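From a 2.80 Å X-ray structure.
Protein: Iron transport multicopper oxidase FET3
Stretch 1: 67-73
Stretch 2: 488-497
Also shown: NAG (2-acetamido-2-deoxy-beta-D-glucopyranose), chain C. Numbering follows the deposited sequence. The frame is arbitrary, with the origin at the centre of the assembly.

Stretch 1, residues 67-73: NGTASMD
Stretch 2 488-497: HSQQLSENHL

The most unusual feature of this contact is a glutamine side chain that accepts from the backbone of a short turn: Ala-70 N donates to Gln-490 OE1 over 2.5 Å, a very short hydrogen bond with an N-H...acceptor angle of 129°. It illustrates a general principle, that a loop can be fixed to a segment more than 400 residues away by a few polar side chains bonding to its backbone groups.

Stretch 1 leaves the glycosylated Asn-67, whose ND2 is joined to NAG C1 at 1.4 Å and whose CA-to-CB bond points away from stretch 2, with chi1 t. Gly-68 follows at phi/psi 86/-5, where a CB would be jammed against the preceding carbonyl and would also lie only 3.3 Å from Ser-489 OG; glycine suits both constraints. Thr-69 (-136/50, chi1 p) leads into a 3-10 segment that begins at Ala-70, in which Met-72 N donates to Thr-69 O at 2.9 Å. Stretch 2 begins with helical angles at 488-490, extends through Gln-491 and Leu-492 (-62/141 and -71/135), and enters a helix at Glu-494. Its register is set by two pairs of CA atoms, Thr-69 to Gln-490 at 5.1 Å and Ser-71 to Leu-492 at 6.8 Å, so both chains advance in the same sense.

Ser-489, chi1 p, points toward stretch 1 and donates from OG to Gly-68 O at 2.8 Å. Gln-490 starts sideways, but chi1 t, chi2 p and chi3 -100° bring its amide against Gly-68 and Ala-70. Gln-490 NE2 packs 3.2 Å from Gly-68 C, and Gln-490 OE1 lies 3.2 Å from Ala-70 CB. The small methyl of buried Ala-70 thus sits close beside the oxygen that its own amide engages.

Farther along, Ser-71 (chi1 t) points toward stretch 2. Ser-71 CB meets Leu-492 CD2 at 3.9 Å, a modest apolar contact made with leucine in the m,t rotamer, and Ser-71 OG approaches His-496 CD2 at 3.0 Å. The buried imidazole of His-496, chi1 m and chi2 -45°, meets Met-72 at its edge: His-496 NE2 donates a weak hydrogen bond to Met-72 SD at 3.4 Å, and Met-72 CE lies 3.3 Å from the same His-496 NE2. The m,m,t methionine begins sideways and curls its end nearer. Ser-493, chi1 p, caps the helix carrying this histidine, its OG accepting weakly from His-496 N at 3.3 Å.

Together the stretches bury 375 Å², with Gln-490, Ser-71, Gly-68 and His-496 the largest contributors.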

# COMPACT_ATOMS: atom_id res chain seq x y z
N ASN A 67 -8.61 -13.13 6.91
CA ASN A 67 -9.87 -13.46 7.57
C ASN A 67 -9.66 -14.55 8.60
O ASN A 67 -9.31 -15.67 8.25
CB ASN A 67 -10.89 -13.91 6.51
CG ASN A 67 -12.32 -13.73 6.95
OD1 ASN A 67 -12.67 -13.95 8.11
ND2 ASN A 67 -13.18 -13.34 6.01
N GLY A 68 -9.85 -14.21 9.87
CA GLY A 68 -9.66 -15.17 10.96
C GLY A 68 -8.24 -15.29 11.48
O GLY A 68 -8.00 -15.99 12.46
N THR A 69 -7.30 -14.61 10.83
CA THR A 69 -5.89 -14.67 11.20
C THR A 69 -5.24 -13.28 11.20
O THR A 69 -4.17 -13.09 10.60
CB THR A 69 -5.09 -15.59 10.25
OG1 THR A 69 -5.32 -15.19 8.89
CG2 THR A 69 -5.47 -17.05 10.43
N ALA A 70 -5.87 -12.32 11.87
CA ALA A 70 -5.37 -10.92 11.99
C ALA A 70 -3.91 -10.83 12.44
O ALA A 70 -3.17 -9.96 12.01
CB ALA A 70 -6.25 -10.12 12.93
N SER A 71 -3.51 -11.73 13.32
CA SER A 71 -2.14 -11.85 13.79
C SER A 71 -1.10 -11.88 12.66
O SER A 71 0.08 -11.61 12.88
CB SER A 71 -2.05 -13.13 14.64
OG SER A 71 -0.73 -13.63 14.65
N MET A 72 -1.54 -12.21 11.45
CA MET A 72 -0.61 -12.45 10.36
C MET A 72 -0.50 -11.28 9.38
O MET A 72 0.20 -11.38 8.38
CB MET A 72 -0.98 -13.73 9.58
CG MET A 72 -1.07 -15.00 10.41
SD MET A 72 0.50 -15.46 11.16
CE MET A 72 -0.02 -16.77 12.28
N ASP A 73 -1.18 -10.18 9.69
CA ASP A 73 -1.24 -9.03 8.79
C ASP A 73 0.09 -8.30 8.67
O ASP A 73 0.34 -7.62 7.67
CB ASP A 73 -2.31 -8.04 9.23
CG ASP A 73 -2.70 -7.08 8.12
OD1 ASP A 73 -2.82 -7.53 6.97
OD2 ASP A 73 -2.88 -5.88 8.42
N HIS A 488 -11.14 -19.09 17.41
CA HIS A 488 -9.97 -19.82 17.89
C HIS A 488 -8.74 -19.54 17.03
O HIS A 488 -7.65 -19.31 17.56
CB HIS A 488 -10.30 -21.31 17.92
CG HIS A 488 -9.13 -22.18 18.24
ND1 HIS A 488 -8.10 -22.42 17.35
CD2 HIS A 488 -8.83 -22.90 19.36
CE1 HIS A 488 -7.22 -23.24 17.90
NE2 HIS A 488 -7.64 -23.55 19.11
N SER A 489 -8.92 -19.58 15.71
CA SER A 489 -7.86 -19.30 14.73
C SER A 489 -7.12 -17.98 14.97
O SER A 489 -6.06 -17.73 14.39
CB SER A 489 -8.46 -19.29 13.32
OG SER A 489 -9.48 -18.31 13.18
N GLN A 490 -7.70 -17.14 15.82
CA GLN A 490 -7.23 -15.79 16.03
C GLN A 490 -6.23 -15.70 17.18
O GLN A 490 -5.47 -14.73 17.27
CB GLN A 490 -8.44 -14.90 16.27
CG GLN A 490 -8.23 -13.47 15.91
CD GLN A 490 -8.12 -13.26 14.42
OE1 GLN A 490 -7.02 -13.11 13.90
NE2 GLN A 490 -9.25 -13.23 13.73
N GLN A 491 -6.23 -16.71 18.06
CA GLN A 491 -5.34 -16.73 19.22
C GLN A 491 -3.87 -16.73 18.80
O GLN A 491 -3.51 -17.37 17.82
CB GLN A 491 -5.65 -17.92 20.15
CG GLN A 491 -7.09 -17.99 20.72
CD GLN A 491 -7.57 -16.67 21.35
OE1 GLN A 491 -7.16 -16.32 22.46
NE2 GLN A 491 -8.44 -15.95 20.63
N LEU A 492 -3.04 -16.00 19.54
CA LEU A 492 -1.62 -15.85 19.21
C LEU A 492 -0.85 -17.14 19.43
O LEU A 492 -1.01 -17.81 20.45
CB LEU A 492 -0.98 -14.70 19.99
CG LEU A 492 -1.62 -13.32 19.83
CD1 LEU A 492 -1.23 -12.39 20.97
CD2 LEU A 492 -1.32 -12.69 18.48
N SER A 493 -0.00 -17.47 18.46
CA SER A 493 0.85 -18.65 18.50
C SER A 493 2.02 -18.47 19.46
O SER A 493 2.36 -17.35 19.84
CB SER A 493 1.39 -18.92 17.10
OG SER A 493 2.15 -17.82 16.64
N GLU A 494 2.65 -19.59 19.82
CA GLU A 494 3.85 -19.55 20.67
C GLU A 494 4.94 -18.72 19.98
O GLU A 494 5.55 -17.86 20.61
CB GLU A 494 4.38 -20.97 20.99
CG GLU A 494 3.33 -22.08 21.13
CD GLU A 494 2.79 -22.24 22.55
OE1 GLU A 494 2.72 -21.24 23.29
OE2 GLU A 494 2.43 -23.39 22.92
N ASN A 495 5.15 -18.95 18.69
CA ASN A 495 6.14 -18.20 17.93
C ASN A 495 6.01 -16.68 18.06
O ASN A 495 7.01 -16.00 18.32
CB ASN A 495 6.14 -18.60 16.46
CG ASN A 495 7.13 -17.78 15.66
OD1 ASN A 495 6.77 -17.14 14.66
ND2 ASN A 495 8.38 -17.76 16.12
N HIS A 496 4.78 -16.16 17.88
CA HIS A 496 4.51 -14.72 17.98
C HIS A 496 4.82 -14.15 19.37
O HIS A 496 5.46 -13.09 19.48
CB HIS A 496 3.06 -14.40 17.61
CG HIS A 496 2.74 -14.54 16.16
ND1 HIS A 496 3.56 -14.04 15.16
CD2 HIS A 496 1.68 -15.09 15.53
CE1 HIS A 496 3.03 -14.30 13.98
NE2 HIS A 496 1.89 -14.93 14.17
N LEU A 497 4.37 -14.84 20.42
CA LEU A 497 4.69 -14.47 21.79
C LEU A 497 6.21 -14.47 21.99
O LEU A 497 6.77 -13.59 22.64
CB LEU A 497 3.99 -15.42 22.78
CG LEU A 497 2.57 -15.18 23.35
CD1 LEU A 497 1.73 -14.15 22.59
CD2 LEU A 497 1.81 -16.51 23.47
C1 NAG C . -14.56 -13.45 6.42
C2 NAG C . -15.15 -12.75 5.19
C3 NAG C . -16.68 -12.78 5.19
C4 NAG C . -17.20 -14.20 5.42
C5 NAG C . -16.47 -14.83 6.62
C6 NAG C . -16.89 -16.28 6.84
C7 NAG C . -13.86 -11.03 4.05
C8 NAG C . -13.27 -9.65 4.13
N2 NAG C . -14.66 -11.39 5.06
O3 NAG C . -17.12 -12.31 3.93
O4 NAG C . -18.62 -14.23 5.55
O5 NAG C . -15.06 -14.78 6.44
O6 NAG C . -16.52 -17.04 5.71
O7 NAG C . -13.58 -11.76 3.08